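Local coordinates for high affinity transport system protein p37 (Mycoplasma hyorhinis, PDB 3EKI) that binds thiamine diphosphate outside the cell membrane as the lipoprotein component of a high-affinity transport system, putatively one for thiamine compounds, at residues G199-D207 against S311-S319; S256-I265 against L335-Y343. One frame throughout, in Å; residues are numbered along the deposited sequence. Where two conformers were deposited one is given.

Contact 1 (G199-D207 against S311-S319). With TPP (thiamine diphosphate), chain B.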
loop_
_atom_site.group_PDB
_atom_site.type_symbol
_atom_site.label_atom_id
_atom_site.label_comp_id
_atom_site.label_asym_id
_atom_site.label_seq_id
_atom_site.Cartn_x
_atom_site.Cartn_y
_atom_site.Cartn_z
ATOM N N GLY A 199 17.412 6.831 1.447
ATOM C CA GLY A 199 16.914 7.433 0.228
ATOM C C GLY A 199 15.513 6.947 -0.134
ATOM O O GLY A 199 14.843 7.603 -0.939
ATOM N N ASN A 200 15.140 5.827 0.455
ATOM C CA ASN A 200 13.876 5.141 0.269
ATOM C C ASN A 200 12.926 5.231 1.467
ATOM O O ASN A 200 11.799 5.721 1.357
ATOM C CB ASN A 200 14.183 3.670 -0.032
ATOM C CG ASN A 200 12.949 2.919 -0.484
ATOM O OD1 ASN A 200 12.101 3.498 -1.169
ATOM N ND2 ASN A 200 12.858 1.657 -0.111
ATOM N N VAL A 201 13.379 4.735 2.609
ATOM C CA VAL A 201 12.674 4.696 3.870
ATOM C C VAL A 201 13.600 5.075 5.037
ATOM O O VAL A 201 14.824 5.008 4.944
ATOM C CB VAL A 201 12.122 3.302 4.227
ATOM C CG1 VAL A 201 11.206 2.781 3.122
ATOM C CG2 VAL A 201 13.245 2.337 4.498
ATOM N N TYR A 202 12.937 5.445 6.128
ATOM C CA TYR A 202 13.605 5.501 7.427
ATOM C C TYR A 202 13.671 4.113 8.017
ATOM O O TYR A 202 12.729 3.553 8.586
ATOM C CB TYR A 202 12.828 6.449 8.332
ATOM C CG TYR A 202 12.878 7.900 8.013
ATOM C CD1 TYR A 202 14.080 8.587 8.236
ATOM C CD2 TYR A 202 11.811 8.637 7.512
ATOM C CE1 TYR A 202 14.174 9.923 7.958
ATOM C CE2 TYR A 202 11.895 9.985 7.230
ATOM C CZ TYR A 202 13.104 10.631 7.460
ATOM O OH TYR A 202 13.195 11.966 7.195
ATOM N N GLN A 203 14.833 3.449 7.866
ATOM C CA GLN A 203 14.933 2.047 8.236
ATOM C C GLN A 203 14.701 1.791 9.710
ATOM O O GLN A 203 14.321 0.679 10.062
ATOM C CB GLN A 203 16.303 1.482 7.833
ATOM C CG GLN A 203 16.613 1.687 6.352
ATOM C CD GLN A 203 18.024 1.163 6.070
ATOM O OE1 GLN A 203 18.221 0.014 5.683
ATOM N NE2 GLN A 203 19.012 2.028 6.275
ATOM N N SER A 204 14.927 2.802 10.574
ATOM C CA SER A 204 14.807 2.531 11.993
ATOM C C SER A 204 13.387 2.221 12.428
ATOM O O SER A 204 13.210 1.757 13.559
ATOM C CB SER A 204 15.276 3.729 12.835
ATOM O OG SER A 204 16.369 4.398 12.259
ATOM N N VAL A 205 12.394 2.493 11.581
ATOM C CA VAL A 205 11.012 2.219 12.006
ATOM C C VAL A 205 10.511 0.850 11.561
ATOM O O VAL A 205 9.355 0.474 11.735
ATOM C CB VAL A 205 10.046 3.314 11.528
ATOM C CG1 VAL A 205 10.328 4.621 12.269
ATOM C CG2 VAL A 205 10.123 3.517 10.033
ATOM N N TYR A 206 11.403 0.024 10.998
ATOM C CA TYR A 206 11.077 -1.300 10.528
ATOM C C TYR A 206 11.843 -2.426 11.211
ATOM O O TYR A 206 12.955 -2.225 11.709
ATOM C CB TYR A 206 11.427 -1.405 9.039
ATOM C CG TYR A 206 10.697 -0.485 8.114
ATOM C CD1 TYR A 206 11.087 0.816 7.868
ATOM C CD2 TYR A 206 9.569 -0.975 7.440
ATOM C CE1 TYR A 206 10.384 1.625 6.992
ATOM C CE2 TYR A 206 8.856 -0.180 6.571
ATOM C CZ TYR A 206 9.264 1.120 6.351
ATOM O OH TYR A 206 8.568 1.915 5.483
ATOM N N ASP A 207 11.249 -3.600 11.168
ATOM C CA ASP A 207 11.875 -4.841 11.571
ATOM C C ASP A 207 11.974 -5.760 10.342
ATOM O O ASP A 207 11.051 -6.544 10.097
ATOM C CB ASP A 207 11.165 -5.564 12.695
ATOM C CG ASP A 207 11.908 -6.824 13.119
ATOM O OD1 ASP A 207 12.972 -7.129 12.552
ATOM O OD2 ASP A 207 11.420 -7.522 14.037
ATOM N N SER A 311 2.918 6.081 6.717
ATOM C CA SER A 311 3.338 6.739 5.486
ATOM C C SER A 311 4.531 7.653 5.719
ATOM O O SER A 311 5.331 7.899 4.815
ATOM C CB SER A 311 2.153 7.506 4.901
ATOM O OG SER A 311 1.571 8.411 5.792
ATOM N N PHE A 312 4.706 8.160 6.945
ATOM C CA PHE A 312 5.856 9.015 7.245
ATOM C C PHE A 312 7.172 8.265 7.062
ATOM O O PHE A 312 8.242 8.825 6.840
ATOM C CB PHE A 312 5.719 9.585 8.662
ATOM C CG PHE A 312 5.436 8.554 9.729
ATOM C CD1 PHE A 312 6.464 7.761 10.239
ATOM C CD2 PHE A 312 4.154 8.363 10.245
ATOM C CE1 PHE A 312 6.231 6.814 11.205
ATOM C CE2 PHE A 312 3.924 7.399 11.206
ATOM C CZ PHE A 312 4.948 6.612 11.688
ATOM N N ALA A 313 7.131 6.943 7.155
ATOM C CA ALA A 313 8.321 6.107 7.080
ATOM C C ALA A 313 8.961 6.155 5.697
ATOM O O ALA A 313 10.181 5.916 5.647
ATOM C CB ALA A 313 8.020 4.665 7.445
ATOM N N TRP A 314 8.240 6.451 4.642
ATOM C CA TRP A 314 8.841 6.608 3.327
ATOM C C TRP A 314 8.740 8.018 2.796
ATOM O O TRP A 314 8.823 8.256 1.578
ATOM C CB TRP A 314 8.189 5.628 2.359
ATOM C CG TRP A 314 6.725 5.694 2.126
ATOM C CD1 TRP A 314 6.059 6.545 1.296
ATOM C CD2 TRP A 314 5.729 4.858 2.735
ATOM N NE1 TRP A 314 4.709 6.290 1.358
ATOM C CE2 TRP A 314 4.484 5.265 2.229
ATOM C CE3 TRP A 314 5.783 3.812 3.657
ATOM C CZ2 TRP A 314 3.281 4.665 2.607
ATOM C CZ3 TRP A 314 4.585 3.224 4.027
ATOM C CH2 TRP A 314 3.377 3.644 3.512
ATOM N N THR A 315 8.553 8.981 3.696
ATOM C CA THR A 315 8.351 10.378 3.369
ATOM C C THR A 315 9.502 11.144 4.026
ATOM O O THR A 315 9.568 11.226 5.245
ATOM C CB THR A 315 7.006 10.930 3.863
ATOM O OG1 THR A 315 5.920 10.173 3.276
ATOM C CG2 THR A 315 6.817 12.382 3.454
ATOM N N HIS A 316 10.417 11.663 3.227
ATOM C CA HIS A 316 11.583 12.329 3.799
ATOM C C HIS A 316 11.158 13.623 4.445
ATOM O O HIS A 316 10.418 14.427 3.876
ATOM C CB HIS A 316 12.555 12.575 2.648
ATOM C CG HIS A 316 13.906 12.994 3.135
ATOM N ND1 HIS A 316 14.629 13.993 2.508
ATOM C CD2 HIS A 316 14.662 12.559 4.157
ATOM C CE1 HIS A 316 15.771 14.152 3.142
ATOM N NE2 HIS A 316 15.828 13.297 4.151
ATOM N N ASN A 317 11.603 13.891 5.675
ATOM C CA ASN A 317 11.039 15.075 6.324
ATOM C C ASN A 317 11.628 16.357 5.758
ATOM O O ASN A 317 11.079 17.430 6.009
ATOM C CB ASN A 317 11.221 14.955 7.832
ATOM C CG ASN A 317 12.647 15.002 8.314
ATOM O OD1 ASN A 317 13.603 15.083 7.554
ATOM N ND2 ASN A 317 12.796 14.948 9.626
ATOM N N LYS A 318 12.714 16.254 4.989
ATOM C CA LYS A 318 13.309 17.422 4.368
ATOM C C LYS A 318 12.625 17.773 3.044
ATOM O O LYS A 318 13.016 18.777 2.441
ATOM C CB LYS A 318 14.802 17.210 4.090
ATOM C CG LYS A 318 15.705 16.830 5.237
ATOM C CD LYS A 318 15.587 17.733 6.445
ATOM C CE LYS A 318 15.675 16.955 7.746
ATOM N NZ LYS A 318 14.832 17.559 8.817
ATOM N N SER A 319 11.656 16.983 2.599
ATOM C CA SER A 319 10.999 17.292 1.329
ATOM C C SER A 319 10.477 18.715 1.267
ATOM O O SER A 319 9.942 19.299 2.207
ATOM C CB SER A 319 9.837 16.321 1.076
ATOM O OG SER A 319 8.867 16.981 0.272
HETATM N "N1'" TPP B . 7.192 1.671 1.105
HETATM C "C2'" TPP B . 7.896 2.343 0.161
HETATM C CM2 TPP B . 9.427 2.285 0.207
HETATM N "N3'" TPP B . 7.265 3.036 -0.803
HETATM C "C4'" TPP B . 5.909 2.980 -0.884
HETATM N "N4'" TPP B . 5.309 3.604 -1.900
HETATM C "C5'" TPP B . 5.159 2.341 0.114
HETATM C "C6'" TPP B . 5.862 1.688 1.119
HETATM C "C7'" TPP B . 3.625 2.296 0.172
HETATM N N3 TPP B . 2.984 1.176 -0.541
HETATM C C2 TPP B . 3.469 0.589 -1.635
HETATM S S1 TPP B . 2.400 -0.707 -2.120
HETATM C C5 TPP B . 1.293 -0.377 -0.809
HETATM C C4 TPP B . 1.745 0.752 -0.152
HETATM C CM4 TPP B . 1.139 1.205 1.194
HETATM C C6 TPP B . -0.035 -1.111 -0.593
HETATM C C7 TPP B . -1.083 -0.632 -1.602
HETATM O O7 TPP B . -1.363 0.762 -1.360
HETATM P PA TPP B . -1.961 1.771 -2.435
HETATM O O1A TPP B . -1.795 3.152 -1.921
HETATM O O2A TPP B . -1.349 1.521 -3.784
HETATM O O3A TPP B . -3.475 1.388 -2.654
HETATM P PB TPP B . -4.729 1.915 -1.801
HETATM O O1B TPP B . -4.603 1.469 -0.377
HETATM O O2B TPP B . -5.969 1.251 -2.522
HETATM O O3B TPP B . -4.877 3.486 -1.978
HETATM O O HOH W 1 10.393 7.134 -0.433
HETATM O O HOH W 2 15.576 12.993 7.854
#
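Tyr202 and Ala313 join two loops by a main-chain hydrogen bond, in a partly buried loop-to-loop contact at the pyrimidine end of the thiamine diphosphate pocket. One loop leads into strand 206-207; the other follows strand 304-308. The bond from Tyr202 N to Ala313 O is 2.8 Å long and nearly straight, 169° at the hydrogen, and Val201 CA adds a CA-H...O contact to the same oxygen. With CG beside its backbone N (chi1 -70°), the Tyr202 ring lies along the 312-317 backbone, its edge toward Phe312 O and Thr315 O. Tyr202 OH accepts a hydrogen bond from Asn317 N at 2.9 Å and donates to water 2, which in turn donates to Asn317 OD1. The Asn317 amide plane stands 74° from the ring, and its ND2 is held by Tyr187 O and Trp190 O. Ala313 CB touches Val205 CG2, at 3.5 Å, and also the hydroxyl end of Tyr206. Tyr206 OH also sits in the plane of the Trp314 indole, at its edge. One face of that indole lies against the ligand pyrimidine: TPP C5' is over its centre, 3.6 Å above it, while Ser311 O approaches the opposite face near the rim. Asn200 OD1 and Val201 CG1 close on the pyrimidine methyl, with TPP CM2 3.2 Å from Asn200 OD1, and Asn200 ND2 is tied to Pro377 O. Water 1 donates to both Asn200 O and Trp314 O, linking the two pocket residues through their backbones. The contacts these two loops make with the ligand are largely those of an indole face and a methyl group, which is consistent with recognition of the pyrimidine by its shape.

Contact 2 (S256-I265 against L335-Y343); sequences SSKFKLEETI and LIVTNPIPY. Unlike the reference sequence in segment 256-265: Ser256 (reference Phe). With TPP (thiamine diphosphate), chain B.
Leu261 faces the 338-341 chain from the first turns of helix 256-269, and each of its side-chain carbons finds a partner there. Leu261 CB rests 3.6 Å from Thr338 OG1 and nearly as close to Thr338 CB, the two side chains crossing at about a right angle. CG stays near the same hydroxyl. From there the branches part: CD1 goes between Thr338 OG1 and Ile341 CD1, whereas Leu261 CD2 reaches Ile341 CG2, 3.8 Å away, and the carbonyl of Asn339, so that leucine and isoleucine meet tip to tip. Thr338 OG1 donates to Asn339 O at 2.8 Å, from 23° off the carbonyl plane, and is also hydrogen-bonded to Gly217 N. One turn on, Ile265 lays CG1 across Thr338 CA and touches Ile336 CG2 with its own CG2. The helix thus packs on the end of strand 331-337 and the chain that follows it; this strand is an edge strand of the five-stranded mixed sheet in this member of the periplasmic binding protein clan, with a classic beta bulge where Leu335 and Ile336 both face Ile219. Val337 O is buried here without a polar partner. Water 3 bridges the segments, donating to Leu261 O and accepting from Asn339 N. At the start of the helix, Ser256, which differs from the reference sequence, sets CB 3.5 Å from Ile341 CD1. The terminal phosphate is gripped by backbone N-H groups, Ser256 N to TPP O2B and Ser257 N to TPP O1B, the latter oxygen also taking Ser257 OG at 2.7 Å. Lys258, bent at chi3 and chi4 (-77° and -87°), brings NZ to 2.7 Å from TPP O1A in a hydrogen bond, with Glu308 as its salt-bridge partner, while Tyr343 turns a ring face to TPP C6.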
loop_
_atom_site.group_PDB
_atom_site.type_symbol
_atom_site.label_atom_id
_atom_site.label_comp_id
_atom_site.label_asym_id
_atom_site.label_seq_id
_atom_site.Cartn_x
_atom_site.Cartn_y
_atom_site.Cartn_z
ATOM N N SER A 256 -8.253 1.698 -0.804
ATOM C CA SER A 256 -8.446 0.947 0.433
ATOM C C SER A 256 -7.892 1.740 1.619
ATOM O O SER A 256 -8.643 2.039 2.568
ATOM C CB SER A 256 -7.801 -0.436 0.391
ATOM O OG SER A 256 -8.264 -1.202 -0.704
ATOM N N SER A 257 -6.615 2.074 1.602
ATOM C CA SER A 257 -5.936 2.647 2.757
ATOM C C SER A 257 -6.146 4.150 2.920
ATOM O O SER A 257 -5.680 4.681 3.953
ATOM C CB SER A 257 -4.433 2.373 2.724
ATOM O OG SER A 257 -3.794 2.998 1.638
ATOM N N LYS A 258 -6.763 4.843 1.996
ATOM C CA LYS A 258 -7.040 6.280 2.127
ATOM C C LYS A 258 -8.528 6.568 2.049
ATOM O O LYS A 258 -8.969 7.717 1.940
ATOM C CB LYS A 258 -6.228 7.074 1.104
ATOM C CG LYS A 258 -4.732 6.953 1.377
ATOM C CD LYS A 258 -3.896 7.307 0.157
ATOM C CE LYS A 258 -3.898 6.173 -0.846
ATOM N NZ LYS A 258 -2.825 5.206 -0.534
ATOM N N PHE A 259 -9.314 5.506 2.162
ATOM C CA PHE A 259 -10.771 5.669 2.111
ATOM C C PHE A 259 -11.547 4.503 2.730
ATOM O O PHE A 259 -12.111 4.636 3.769
ATOM C CB PHE A 259 -11.292 5.949 0.679
ATOM C CG PHE A 259 -12.653 6.601 0.644
ATOM C CD1 PHE A 259 -13.770 5.855 0.799
ATOM C CD2 PHE A 259 -12.788 7.946 0.537
ATOM C CE1 PHE A 259 -15.015 6.437 0.793
ATOM C CE2 PHE A 259 -13.980 8.509 0.529
ATOM C CZ PHE A 259 -15.110 7.734 0.659
ATOM N N LYS A 260 -11.574 3.345 2.101
ATOM C CA LYS A 260 -12.466 2.279 2.506
ATOM C C LYS A 260 -12.097 1.668 3.849
ATOM O O LYS A 260 -13.007 1.386 4.642
ATOM C CB LYS A 260 -12.539 1.173 1.423
ATOM C CG LYS A 260 -13.062 1.687 0.103
ATOM C CD LYS A 260 -12.956 0.648 -1.006
ATOM C CE LYS A 260 -14.214 0.606 -1.859
ATOM N NZ LYS A 260 -14.071 1.449 -3.081
ATOM N N LEU A 261 -10.833 1.446 4.172
ATOM C CA LEU A 261 -10.518 0.808 5.454
ATOM C C LEU A 261 -10.896 1.725 6.610
ATOM O O LEU A 261 -11.337 1.234 7.649
ATOM C CB LEU A 261 -9.044 0.417 5.537
ATOM C CG LEU A 261 -8.687 -0.738 4.595
ATOM C CD1 LEU A 261 -7.171 -0.863 4.480
ATOM C CD2 LEU A 261 -9.290 -2.036 5.089
ATOM N N GLU A 262 -10.685 3.020 6.431
ATOM C CA GLU A 262 -11.050 3.982 7.479
ATOM C C GLU A 262 -12.569 4.117 7.575
ATOM O O GLU A 262 -13.096 4.244 8.680
ATOM C CB GLU A 262 -10.391 5.344 7.225
ATOM C CG GLU A 262 -8.886 5.331 7.350
ATOM C CD GLU A 262 -8.093 4.949 6.117
ATOM O OE1 GLU A 262 -8.697 4.587 5.088
ATOM O OE2 GLU A 262 -6.845 5.046 6.214
ATOM N N GLU A 263 -13.253 4.123 6.419
ATOM C CA GLU A 263 -14.715 4.128 6.443
ATOM C C GLU A 263 -15.250 3.002 7.303
ATOM O O GLU A 263 -16.159 3.168 8.129
ATOM C CB GLU A 263 -15.275 4.021 5.020
ATOM C CG GLU A 263 -16.774 3.711 4.938
ATOM C CD GLU A 263 -17.203 3.719 3.493
ATOM O OE1 GLU A 263 -18.121 4.442 3.099
ATOM O OE2 GLU A 263 -16.578 2.967 2.698
ATOM N N THR A 264 -14.716 1.784 7.162
ATOM C CA THR A 264 -15.111 0.647 7.972
ATOM C C THR A 264 -14.906 0.896 9.469
ATOM O O THR A 264 -15.808 0.608 10.268
ATOM C CB THR A 264 -14.302 -0.613 7.581
ATOM O OG1 THR A 264 -14.641 -0.961 6.230
ATOM C CG2 THR A 264 -14.666 -1.818 8.423
ATOM N N ILE A 265 -13.742 1.418 9.858
ATOM C CA ILE A 265 -13.533 1.704 11.286
ATOM C C ILE A 265 -14.552 2.714 11.842
ATOM O O ILE A 265 -15.094 2.515 12.933
ATOM C CB ILE A 265 -12.102 2.216 11.500
ATOM C CG1 ILE A 265 -11.019 1.169 11.171
ATOM C CG2 ILE A 265 -11.895 2.720 12.911
ATOM C CD1 ILE A 265 -11.220 -0.177 11.837
ATOM N N LEU A 335 -4.806 8.519 15.751
ATOM C CA LEU A 335 -5.962 8.159 16.564
ATOM C C LEU A 335 -6.188 6.665 16.648
ATOM O O LEU A 335 -6.356 6.067 17.719
ATOM C CB LEU A 335 -7.189 8.874 15.999
ATOM C CG LEU A 335 -8.529 8.489 16.644
ATOM C CD1 LEU A 335 -8.627 9.062 18.030
ATOM C CD2 LEU A 335 -9.640 8.963 15.714
ATOM N N ILE A 336 -6.179 5.990 15.487
ATOM C CA ILE A 336 -6.417 4.570 15.415
ATOM C C ILE A 336 -5.933 4.081 14.043
ATOM O O ILE A 336 -5.929 4.894 13.114
ATOM C CB ILE A 336 -7.897 4.217 15.622
ATOM C CG1 ILE A 336 -8.192 2.743 15.876
ATOM C CG2 ILE A 336 -8.744 4.754 14.479
ATOM C CD1 ILE A 336 -9.572 2.457 16.415
ATOM N N VAL A 337 -5.503 2.829 13.978
ATOM C CA VAL A 337 -5.217 2.257 12.649
ATOM C C VAL A 337 -6.418 1.442 12.190
ATOM O O VAL A 337 -7.457 1.375 12.865
ATOM C CB VAL A 337 -3.937 1.426 12.610
ATOM C CG1 VAL A 337 -2.780 2.358 13.016
ATOM C CG2 VAL A 337 -3.972 0.186 13.464
ATOM N N THR A 338 -6.324 0.795 11.037
ATOM C CA THR A 338 -7.447 0.015 10.533
ATOM C C THR A 338 -7.164 -1.481 10.614
ATOM O O THR A 338 -6.127 -1.920 11.080
ATOM C CB THR A 338 -7.783 0.359 9.075
ATOM O OG1 THR A 338 -6.756 -0.183 8.199
ATOM C CG2 THR A 338 -7.834 1.857 8.816
ATOM N N ASN A 339 -8.125 -2.273 10.137
ATOM C CA ASN A 339 -7.986 -3.701 9.944
ATOM C C ASN A 339 -7.012 -3.911 8.775
ATOM O O ASN A 339 -6.819 -3.000 7.980
ATOM C CB ASN A 339 -9.328 -4.357 9.671
ATOM C CG ASN A 339 -10.335 -4.245 10.796
ATOM O OD1 ASN A 339 -9.962 -4.203 11.960
ATOM N ND2 ASN A 339 -11.609 -4.206 10.420
ATOM N N PRO A 340 -6.389 -5.081 8.757
ATOM C CA PRO A 340 -5.345 -5.339 7.754
ATOM C C PRO A 340 -5.812 -6.019 6.476
ATOM O O PRO A 340 -6.719 -6.852 6.518
ATOM C CB PRO A 340 -4.478 -6.302 8.553
ATOM C CG PRO A 340 -5.461 -7.132 9.314
ATOM C CD PRO A 340 -6.586 -6.192 9.679
ATOM N N ILE A 341 -5.148 -5.645 5.368
ATOM C CA ILE A 341 -5.436 -6.337 4.090
ATOM C C ILE A 341 -4.130 -6.700 3.413
ATOM O O ILE A 341 -3.068 -6.206 3.797
ATOM C CB ILE A 341 -6.294 -5.475 3.157
ATOM C CG1 ILE A 341 -5.638 -4.182 2.693
ATOM C CG2 ILE A 341 -7.647 -5.211 3.820
ATOM C CD1 ILE A 341 -6.407 -3.419 1.631
ATOM N N PRO A 342 -4.113 -7.588 2.426
ATOM C CA PRO A 342 -2.820 -8.014 1.874
ATOM C C PRO A 342 -2.057 -6.935 1.122
ATOM O O PRO A 342 -2.647 -6.017 0.587
ATOM C CB PRO A 342 -3.232 -9.105 0.871
ATOM C CG PRO A 342 -4.549 -9.597 1.420
ATOM C CD PRO A 342 -5.254 -8.300 1.821
ATOM N N TYR A 343 -0.730 -7.080 1.107
ATOM C CA TYR A 343 0.083 -6.200 0.277
ATOM C C TYR A 343 -0.203 -6.504 -1.195
ATOM O O TYR A 343 -1.097 -7.292 -1.506
ATOM C CB TYR A 343 1.573 -6.324 0.610
ATOM C CG TYR A 343 2.294 -5.010 0.731
ATOM C CD1 TYR A 343 3.335 -4.627 -0.084
ATOM C CD2 TYR A 343 1.906 -4.083 1.705
ATOM C CE1 TYR A 343 3.972 -3.401 0.053
ATOM C CE2 TYR A 343 2.536 -2.874 1.853
ATOM C CZ TYR A 343 3.577 -2.521 1.029
ATOM O OH TYR A 343 4.207 -1.297 1.176
HETATM N "N1'" TPP B . 7.192 1.671 1.105
HETATM C "C2'" TPP B . 7.896 2.343 0.161
HETATM C CM2 TPP B . 9.427 2.285 0.207
HETATM N "N3'" TPP B . 7.265 3.036 -0.803
HETATM C "C4'" TPP B . 5.909 2.980 -0.884
HETATM N "N4'" TPP B . 5.309 3.604 -1.900
HETATM C "C5'" TPP B . 5.159 2.341 0.114
HETATM C "C6'" TPP B . 5.862 1.688 1.119
HETATM C "C7'" TPP B . 3.625 2.296 0.172
HETATM N N3 TPP B . 2.984 1.176 -0.541
HETATM C C2 TPP B . 3.469 0.589 -1.635
HETATM S S1 TPP B . 2.400 -0.707 -2.120
HETATM C C5 TPP B . 1.293 -0.377 -0.809
HETATM C C4 TPP B . 1.745 0.752 -0.152
HETATM C CM4 TPP B . 1.139 1.205 1.194
HETATM C C6 TPP B . -0.035 -1.111 -0.593
HETATM C C7 TPP B . -1.083 -0.632 -1.602
HETATM O O7 TPP B . -1.363 0.762 -1.360
HETATM P PA TPP B . -1.961 1.771 -2.435
HETATM O O1A TPP B . -1.795 3.152 -1.921
HETATM O O2A TPP B . -1.349 1.521 -3.784
HETATM O O3A TPP B . -3.475 1.388 -2.654
HETATM P PB TPP B . -4.729 1.915 -1.801
HETATM O O1B TPP B . -4.603 1.469 -0.377
HETATM O O2B TPP B . -5.969 1.251 -2.522
HETATM O O3B TPP B . -4.877 3.486 -1.978
HETATM O O HOH W 3 -10.667 -1.416 8.466
#

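How the contacts relate
The two contacts grip thiamine diphosphate at its two ends: contact 1 holds the pyrimidine, contact 2 the diphosphate, with Tyr343 beside the thiazolium between them. Their centres lie 20 Å apart and their nearest atoms about 5 Å, without touching. Along the chain the segments alternate, 199-207, 256-265, 311-319, 335-343, so the loops of contact 1 interleave with the helix and strand of contact 2. Both draw on the five-stranded mixed sheet: segment 311-319 follows its strand 304-308, and the end of its strand 331-337 lies in segment 335-343. Helix 170-184 also touches both, through Val205 and Phe312 in one and Ile265, Ile336 and Asn339 in the other.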